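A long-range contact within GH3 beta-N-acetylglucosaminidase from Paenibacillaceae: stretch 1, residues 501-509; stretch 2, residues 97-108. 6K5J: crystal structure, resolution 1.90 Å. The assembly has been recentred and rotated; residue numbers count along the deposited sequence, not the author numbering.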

# COMPACT_ATOMS: atom_id res chain seq x y z
N ALA A 501 -15.78 -4.61 11.60
CA ALA A 501 -14.71 -4.34 10.65
C ALA A 501 -13.40 -4.20 11.40
O ALA A 501 -13.30 -3.42 12.36
CB ALA A 501 -14.99 -3.08 9.82
N ALA A 502 -12.38 -4.93 10.94
CA ALA A 502 -11.02 -4.75 11.42
C ALA A 502 -10.08 -4.15 10.39
O ALA A 502 -8.97 -3.74 10.75
CB ALA A 502 -10.43 -6.09 11.90
N TYR A 503 -10.48 -4.10 9.12
CA TYR A 503 -9.77 -3.43 8.02
C TYR A 503 -8.45 -4.09 7.64
O TYR A 503 -7.75 -3.58 6.75
CB TYR A 503 -9.53 -1.94 8.32
CG TYR A 503 -10.78 -1.25 8.84
CD1 TYR A 503 -11.77 -0.83 7.97
CD2 TYR A 503 -10.98 -1.06 10.21
CE1 TYR A 503 -12.92 -0.21 8.43
CE2 TYR A 503 -12.13 -0.46 10.68
CZ TYR A 503 -13.09 -0.03 9.79
OH TYR A 503 -14.25 0.58 10.25
N GLU A 504 -8.08 -5.20 8.27
CA GLU A 504 -6.82 -5.88 8.00
C GLU A 504 -6.79 -7.13 8.87
O GLU A 504 -7.60 -7.29 9.79
CB GLU A 504 -5.60 -4.99 8.28
CG GLU A 504 -5.55 -4.49 9.70
CD GLU A 504 -4.51 -3.41 9.89
OE1 GLU A 504 -4.30 -2.60 8.96
OE2 GLU A 504 -3.91 -3.38 10.98
N ASN A 505 -5.85 -8.03 8.57
CA ASN A 505 -5.66 -9.25 9.35
C ASN A 505 -4.31 -9.27 10.07
O ASN A 505 -3.73 -10.33 10.30
CB ASN A 505 -5.81 -10.50 8.47
CG ASN A 505 -4.71 -10.64 7.43
OD1 ASN A 505 -3.87 -9.75 7.28
ND2 ASN A 505 -4.71 -11.75 6.71
N THR A 506 -3.80 -8.08 10.41
CA THR A 506 -2.52 -7.94 11.10
C THR A 506 -2.59 -8.53 12.51
O THR A 506 -3.67 -8.71 13.07
CB THR A 506 -2.16 -6.47 11.22
OG1 THR A 506 -3.20 -5.79 11.95
CG2 THR A 506 -2.01 -5.83 9.85
N PRO A 507 -1.42 -8.81 13.12
CA PRO A 507 -1.45 -9.30 14.51
C PRO A 507 -2.19 -8.38 15.46
O PRO A 507 -3.01 -8.86 16.25
CB PRO A 507 0.05 -9.41 14.86
CG PRO A 507 0.71 -9.70 13.55
CD PRO A 507 -0.06 -8.85 12.55
N SER A 508 -1.94 -7.07 15.40
CA SER A 508 -2.56 -6.16 16.36
C SER A 508 -4.05 -6.00 16.11
O SER A 508 -4.80 -5.78 17.06
CB SER A 508 -1.86 -4.80 16.34
OG SER A 508 -2.05 -4.13 15.10
N ALA A 509 -4.50 -6.09 14.85
CA ALA A 509 -5.93 -5.99 14.58
C ALA A 509 -6.66 -7.22 15.08
O ALA A 509 -7.78 -7.12 15.60
CB ALA A 509 -6.18 -5.81 13.07
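Stretch 2, residues 97-108: TVVPGNMALGAA

Packing of residues 97-108 against residues 501-509, two stretches of one chain whose touching residues are at least 396 positions apart. Stretch 2 begins as an extended segment through Thr97 to Pro100, takes Gly101 as N-cap and continues as a helix from Asn102 to Ala108, with Leu105 N bonded to Gly101 O at 2.9 Å. The two segments run in opposite senses: Val98 lies nearest Thr506 (CA to CA 6.9 Å), whereas Ala104 lies nearest Tyr503 (CA to CA 5.2 Å). The surface buried between them, both sides summed, is 449 Å².

One direct hydrogen bond joins the stretches, from Gly101 N to Glu504 OE1 (2.7 Å, N-H...acceptor angle 163°), so the carboxylate meets an amide at the start of the helix. Its other oxygen, Glu504 OE2, accepts from Thr506 OG1 at 2.7 Å, and Thr506 OG1 in turn caps its own helix by accepting from Ala509 N at 3.2 Å. The starts of both helices are thus linked through Glu504.

Two waters add indirect links. Water 2 accepts from Ala104 N (3.2 Å) and donates to Tyr503 O and Glu504 OE1 (both 2.9 Å), joining the first turn of the stretch 2 helix to the loop. Water 1 donates to Val98 O (2.8 Å) and accepts from Ser508 N (3.0 Å), tying the extended segment to the other helix.

The apolar part of the contact centres on Tyr503, chi1 m, which lies along the stretch 2 helix, with CD1 3.5 Å from Met103 CG, CB 4.1 Å from Ala104 CB and CE2 3.3 Å from Ala107 CB. Met103 O lies over one ring face; Met103 SD is oblique, 4.9 Å from the centroid of the Tyr503 ring. Farther along, Val98 CG1 approaches Thr506 CG2 and Pro507 CD, each at 3.8 Å.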

# COMPACT_ATOMS: atom_id res chain seq x y z
N THR A 97 8.25 -4.35 12.69
CA THR A 97 6.92 -4.15 13.25
C THR A 97 5.88 -4.20 12.14
O THR A 97 6.02 -3.51 11.13
CB THR A 97 6.84 -2.80 13.96
OG1 THR A 97 7.92 -2.68 14.89
CG2 THR A 97 5.52 -2.63 14.70
N VAL A 98 4.82 -4.98 12.35
CA VAL A 98 3.68 -4.95 11.44
C VAL A 98 2.78 -3.81 11.92
O VAL A 98 2.21 -3.87 13.01
CB VAL A 98 2.94 -6.29 11.40
CG1 VAL A 98 1.75 -6.22 10.45
CG2 VAL A 98 3.90 -7.38 10.94
N VAL A 99 2.68 -2.76 11.13
CA VAL A 99 2.04 -1.51 11.52
C VAL A 99 0.62 -1.52 10.94
O VAL A 99 0.44 -2.01 9.82
CB VAL A 99 2.88 -0.33 11.03
CG1 VAL A 99 2.12 0.95 11.06
CG2 VAL A 99 4.18 -0.24 11.87
N PRO A 100 -0.39 -1.00 11.64
CA PRO A 100 -1.73 -0.90 11.04
C PRO A 100 -1.73 -0.09 9.76
O PRO A 100 -0.96 0.86 9.60
CB PRO A 100 -2.55 -0.20 12.13
CG PRO A 100 -1.84 -0.51 13.39
CD PRO A 100 -0.38 -0.53 13.03
N GLY A 101 -2.63 -0.47 8.85
CA GLY A 101 -2.72 0.16 7.55
C GLY A 101 -3.71 1.30 7.54
O GLY A 101 -4.33 1.64 8.55
N ASN A 102 -3.89 1.88 6.36
CA ASN A 102 -4.53 3.19 6.27
C ASN A 102 -5.97 3.15 6.77
O ASN A 102 -6.35 3.97 7.62
CB ASN A 102 -4.46 3.71 4.83
CG ASN A 102 -3.13 4.37 4.53
OD1 ASN A 102 -2.15 4.18 5.27
ND2 ASN A 102 -3.10 5.16 3.47
N MET A 103 -6.79 2.23 6.28
CA MET A 103 -8.19 2.31 6.68
C MET A 103 -8.37 1.93 8.15
O MET A 103 -9.27 2.45 8.81
CB MET A 103 -9.10 1.47 5.78
CG MET A 103 -10.58 1.83 5.99
SD MET A 103 -11.71 1.19 4.74
CE MET A 103 -11.27 2.25 3.35
N ALA A 104 -7.52 1.05 8.68
CA ALA A 104 -7.53 0.82 10.13
C ALA A 104 -7.22 2.11 10.89
O ALA A 104 -7.88 2.43 11.88
CB ALA A 104 -6.53 -0.28 10.49
N LEU A 105 -6.25 2.88 10.40
CA LEU A 105 -5.93 4.15 11.04
C LEU A 105 -7.09 5.14 10.88
O LEU A 105 -7.38 5.91 11.81
CB LEU A 105 -4.64 4.73 10.45
CG LEU A 105 -3.33 4.04 10.87
CD1 LEU A 105 -2.18 4.39 9.91
CD2 LEU A 105 -2.97 4.41 12.30
N GLY A 106 -7.73 5.15 9.72
CA GLY A 106 -8.87 6.04 9.51
C GLY A 106 -10.02 5.77 10.46
O GLY A 106 -10.66 6.71 10.96
N ALA A 107 -10.30 4.49 10.74
CA ALA A 107 -11.37 4.15 11.67
C ALA A 107 -11.04 4.57 13.10
O ALA A 107 -11.96 4.85 13.89
CB ALA A 107 -11.67 2.66 11.64
N ALA A 108 -9.76 4.57 13.48
CA ALA A 108 -9.39 5.10 14.79
C ALA A 108 -9.51 6.62 14.84
O ALA A 108 -9.74 7.19 15.92
CB ALA A 108 -7.96 4.65 15.15
O HOH W 1 0.25 -5.58 13.99
O HOH W 2 -6.03 -1.31 7.03